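Local structure of type IV pilin structural subunit (Pseudomonas aeruginosa, 3JYZ) at residues Lys22-Thr27 with Thr41-Gln46; Pro92-Gly97 with Ala104-Ala109. The protein probably serves as the building block of type IV pili, the surface filaments used for twitching motility and attachment. All blocks are in the same frame, centred on the assembly; numbering follows the deposited sequence.

Contact 1: residues Lys22-Thr27 with Thr41-Gln46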
# COMPACT_ATOMS: atom_id res chain seq x y z
N LYS A 22 1.23 -3.31 7.32
CA LYS A 22 1.09 -2.05 8.05
C LYS A 22 1.43 -2.26 9.52
O LYS A 22 2.13 -1.43 10.13
CB LYS A 22 -0.34 -1.52 7.93
CG LYS A 22 -0.72 -1.07 6.53
CD LYS A 22 -2.11 -0.46 6.56
CE LYS A 22 -2.54 0.07 5.21
NZ LYS A 22 -3.91 0.65 5.31
N LEU A 23 0.94 -3.35 10.09
CA LEU A 23 1.19 -3.66 11.49
C LEU A 23 2.68 -3.87 11.74
O LEU A 23 3.22 -3.34 12.70
CB LEU A 23 0.40 -4.90 11.92
CG LEU A 23 0.48 -5.25 13.41
CD1 LEU A 23 0.01 -4.08 14.28
CD2 LEU A 23 -0.32 -6.51 13.70
N MSE A 24 3.33 -4.65 10.87
CA MSE A 24 4.76 -4.91 11.01
C MSE A 24 5.57 -3.62 10.95
O MSE A 24 6.52 -3.43 11.71
CB MSE A 24 5.27 -5.89 9.95
CG MSE A 24 6.80 -6.05 9.94
SE MSE A 24 7.45 -7.33 8.60
CE MSE A 24 6.51 -8.93 9.26
N ILE A 25 5.21 -2.72 10.04
CA ILE A 25 5.91 -1.45 9.94
C ILE A 25 5.73 -0.65 11.23
O ILE A 25 6.69 -0.08 11.75
CB ILE A 25 5.43 -0.65 8.71
CG1 ILE A 25 5.98 -1.30 7.44
CG2 ILE A 25 5.90 0.80 8.80
CD1 ILE A 25 5.24 -0.89 6.19
N SER A 26 4.51 -0.63 11.76
CA SER A 26 4.22 0.09 13.00
C SER A 26 5.05 -0.40 14.17
O SER A 26 5.60 0.40 14.93
CB SER A 26 2.74 -0.06 13.35
OG SER A 26 2.46 0.58 14.59
N THR A 27 5.15 -1.72 14.32
CA THR A 27 5.78 -2.31 15.50
C THR A 27 7.28 -2.52 15.34
O THR A 27 8.03 -2.45 16.32
CB THR A 27 5.13 -3.66 15.87
OG1 THR A 27 5.34 -4.60 14.80
CG2 THR A 27 3.65 -3.50 16.11
N THR A 41 12.90 -6.27 4.30
CA THR A 41 13.45 -7.58 3.97
C THR A 41 12.60 -8.71 4.51
O THR A 41 12.30 -9.68 3.81
CB THR A 41 14.88 -7.70 4.50
OG1 THR A 41 15.71 -6.75 3.81
CG2 THR A 41 15.44 -9.10 4.26
N THR A 42 12.19 -8.60 5.77
CA THR A 42 11.38 -9.62 6.41
C THR A 42 10.05 -9.82 5.69
O THR A 42 9.67 -10.95 5.36
CB THR A 42 11.09 -9.24 7.88
OG1 THR A 42 12.34 -9.12 8.57
CG2 THR A 42 10.22 -10.28 8.56
N TRP A 43 9.35 -8.72 5.43
CA TRP A 43 8.06 -8.81 4.75
C TRP A 43 8.19 -9.44 3.36
O TRP A 43 7.44 -10.36 3.01
CB TRP A 43 7.39 -7.43 4.62
CG TRP A 43 6.09 -7.57 3.90
CD1 TRP A 43 5.87 -7.40 2.57
CD2 TRP A 43 4.86 -8.01 4.46
NE1 TRP A 43 4.55 -7.67 2.27
CE2 TRP A 43 3.91 -8.06 3.42
CE3 TRP A 43 4.46 -8.35 5.76
CZ2 TRP A 43 2.58 -8.43 3.63
CZ3 TRP A 43 3.14 -8.73 5.97
CH2 TRP A 43 2.22 -8.77 4.91
N ASN A 44 9.11 -8.92 2.56
CA ASN A 44 9.21 -9.31 1.16
C ASN A 44 9.60 -10.77 0.97
O ASN A 44 9.30 -11.35 -0.07
CB ASN A 44 10.18 -8.40 0.39
CG ASN A 44 9.61 -7.01 0.14
OD1 ASN A 44 10.33 -6.09 -0.24
ND2 ASN A 44 8.31 -6.87 0.33
N GLN A 45 10.22 -11.38 1.99
CA GLN A 45 10.65 -12.77 1.88
C GLN A 45 9.50 -13.75 1.99
O GLN A 45 9.59 -14.88 1.53
CB GLN A 45 11.74 -13.08 2.92
CG GLN A 45 12.94 -12.20 2.70
CD GLN A 45 14.20 -12.63 3.41
OE1 GLN A 45 15.29 -12.55 2.84
NE2 GLN A 45 14.06 -13.08 4.65
N GLN A 46 8.42 -13.28 2.59
CA GLN A 46 7.21 -14.09 2.77
C GLN A 46 6.63 -14.55 1.45
O GLN A 46 6.88 -13.95 0.49
CB GLN A 46 6.16 -13.29 3.55
CG GLN A 46 6.62 -12.88 4.94
CD GLN A 46 5.67 -11.96 5.65
OE1 GLN A 46 5.85 -11.68 6.79
NE2 GLN A 46 4.67 -11.50 4.96
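M24 and W43 mark the point where two nearly antiparallel helices come level, their segment axes 11.0 Å apart at closest and running at 159° to each other. Joined by a short link, they form a helical hairpin in which helix 33-49 lies against the C-terminal part of the long pilin helix 4-28. That is a wide separation for a helix pair, and from segment 22-27 the only side chain to touch across it is M24, selenomethionine in the crystal. With CG anti to the backbone N and the next bond also extended, M24 reaches straight across and brings SE to 4.0 Å from W43 CB. There the chain turns (chi3 -61°), which sets CE between T42, Q46 and the W43 ring edge. T42 offers its methyl, with T42 CG2 4.0 Å from M24 CE, and its OG1 bonds to R38 O one turn back. Q46 comes from the opposite direction, its extended chain placing OE1 3.8 Å from M24 CE. The W43 indole meets the same methyl at its rim, near the ring plane, with W43 CE3 4.1 Å from M24 CE.

The indole itself turns toward the sheet, touching M62, and its NE1 donates to V60 O; it also adds contacts with P20 and A21 of the long helix. Q46 NE2 lies 3.2 Å above one face of the W43 ring, offset toward the rim, and its bond to G51 O helps to hold it there. No hydrogen bond crosses between the segments. T42 OG1, W43 NE1 and Q46 NE2 have their partners outside both, so what joins segment 22-27 to 41-46 is dispersion: one flexible, unbranched apolar side chain set among a methyl, an amide oxygen and an indole rim.

Contact 2: residues Pro92-Gly97 with Ala104-Ala109; sequences PYINDG and ATAVAA
D96 OD1 takes two backbone N-H groups at once, from N98 and T99, and so pins the turn of the β-hairpin between strands 87-95 and 100-102, just after I94, the residue that meets A106. A carboxamide oxygen works beside this carboxylate: N95 OD1 accepts from G97 N at 2.8 Å, an Asx turn in which the donor stands well above the carbonyl plane, 56° out of it. Beyond the reversal and the second strand, the chain winds directly into helix 103-109 and returns over the first strand.

I94 receives it. Its backbone pairs with T101, while its side chain is directed at the helix; because CG1 lies beside the backbone N (chi1 -80°) and the chain then extends, CD1 is carried up to the helix surface. There CD1 meets A106 CB at 3.5 Å. The branch point packs against that methyl too, with I94 CB 3.7 Å from A106 CB. V107 contributes one of its two methyls, CG2 standing 4.0 Å from I94 CD1, and the two side chains cross at about a right angle.

All three residues are buried, and A106 also touches T101, I94 also L103. Local polar bonds thus shape the hairpin turn, whereas the contact itself is only a small apolar seam, without any hydrogen bond across it, that seats the short helix on the strand.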
# COMPACT_ATOMS: atom_id res chain seq x y z
N PRO A 92 2.98 5.28 3.21
CA PRO A 92 2.93 5.62 4.64
C PRO A 92 3.54 6.98 5.00
O PRO A 92 4.51 7.43 4.38
CB PRO A 92 3.75 4.51 5.30
CG PRO A 92 4.71 4.07 4.24
CD PRO A 92 4.13 4.42 2.88
N TYR A 93 2.96 7.61 6.02
CA TYR A 93 3.41 8.91 6.52
C TYR A 93 3.41 8.88 8.04
O TYR A 93 2.62 8.19 8.65
CB TYR A 93 2.47 10.02 6.05
CG TYR A 93 2.44 10.15 4.56
CD1 TYR A 93 1.70 9.26 3.78
CD2 TYR A 93 3.17 11.14 3.91
CE1 TYR A 93 1.70 9.37 2.40
CE2 TYR A 93 3.17 11.25 2.53
CZ TYR A 93 2.43 10.36 1.78
OH TYR A 93 2.41 10.46 0.40
N ILE A 94 4.31 9.64 8.65
CA ILE A 94 4.23 9.84 10.08
C ILE A 94 3.57 11.18 10.36
O ILE A 94 3.93 12.20 9.77
CB ILE A 94 5.60 9.74 10.77
CG1 ILE A 94 5.97 8.27 10.95
CG2 ILE A 94 5.57 10.43 12.14
CD1 ILE A 94 7.38 8.03 11.36
N ASN A 95 2.58 11.13 11.24
CA ASN A 95 1.82 12.28 11.70
C ASN A 95 2.29 12.65 13.11
O ASN A 95 2.13 11.86 14.04
CB ASN A 95 0.34 11.90 11.74
CG ASN A 95 -0.51 12.90 12.49
OD1 ASN A 95 -0.16 14.07 12.57
ND2 ASN A 95 -1.63 12.44 13.03
N ASP A 96 2.88 13.83 13.24
CA ASP A 96 3.39 14.28 14.54
C ASP A 96 2.35 15.08 15.33
O ASP A 96 2.67 15.68 16.36
CB ASP A 96 4.67 15.10 14.36
CG ASP A 96 4.43 16.47 13.73
OD1 ASP A 96 3.29 16.76 13.33
OD2 ASP A 96 5.39 17.26 13.64
N GLY A 97 1.12 15.10 14.84
CA GLY A 97 0.04 15.82 15.49
C GLY A 97 -0.33 16.98 14.59
O GLY A 97 -1.49 17.37 14.51
N ALA A 104 9.78 7.25 5.30
CA ALA A 104 11.23 7.08 5.23
C ALA A 104 11.95 8.33 5.74
O ALA A 104 12.96 8.24 6.42
CB ALA A 104 11.67 6.75 3.81
N THR A 105 11.42 9.49 5.39
CA THR A 105 12.02 10.74 5.81
C THR A 105 11.86 10.93 7.31
O THR A 105 12.80 11.29 8.02
CB THR A 105 11.36 11.90 5.07
OG1 THR A 105 11.54 11.68 3.67
CG2 THR A 105 11.98 13.24 5.46
N ALA A 106 10.66 10.67 7.81
CA ALA A 106 10.39 10.79 9.23
C ALA A 106 11.24 9.85 10.08
O ALA A 106 11.76 10.25 11.13
CB ALA A 106 8.92 10.56 9.49
N VAL A 107 11.35 8.68 9.61
CA VAL A 107 12.12 7.71 10.39
C VAL A 107 13.60 8.10 10.41
O VAL A 107 14.26 7.95 11.44
CB VAL A 107 11.94 6.25 9.93
CG1 VAL A 107 12.87 5.32 10.71
CG2 VAL A 107 10.49 5.81 10.03
N ALA A 108 14.13 8.53 9.38
CA ALA A 108 15.52 8.98 9.32
C ALA A 108 15.76 10.14 10.29
O ALA A 108 16.82 10.24 10.90
CB ALA A 108 15.90 9.40 7.92
N ALA A 109 14.76 11.00 10.43
CA ALA A 109 14.86 12.17 11.31
C ALA A 109 14.55 11.85 12.77
O ALA A 109 14.76 12.69 13.65
CB ALA A 109 13.94 13.28 10.81

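How the contacts relate
From the N terminus, the long helix 4-28 gives way after a short link to helix 33-49, and contact 1 closes that helical hairpin. The chain then enters the antiparallel sheet; only along strand 87-95 does contact 2 open, closing a second, shorter loop through strand 100-102 to helix 103-109. The two stand in series, neither nested nor crossed, with centres about 17 Å apart and nearest atoms about 5 Å, not touching. Strand 114-120 lies beside both: I25 of segment 22-27 and P92 of segment 92-97 pack on its I115 and W117. This layout fits the pilin fold, and the C119-C149 disulfide ties the same strand to the C-terminal end.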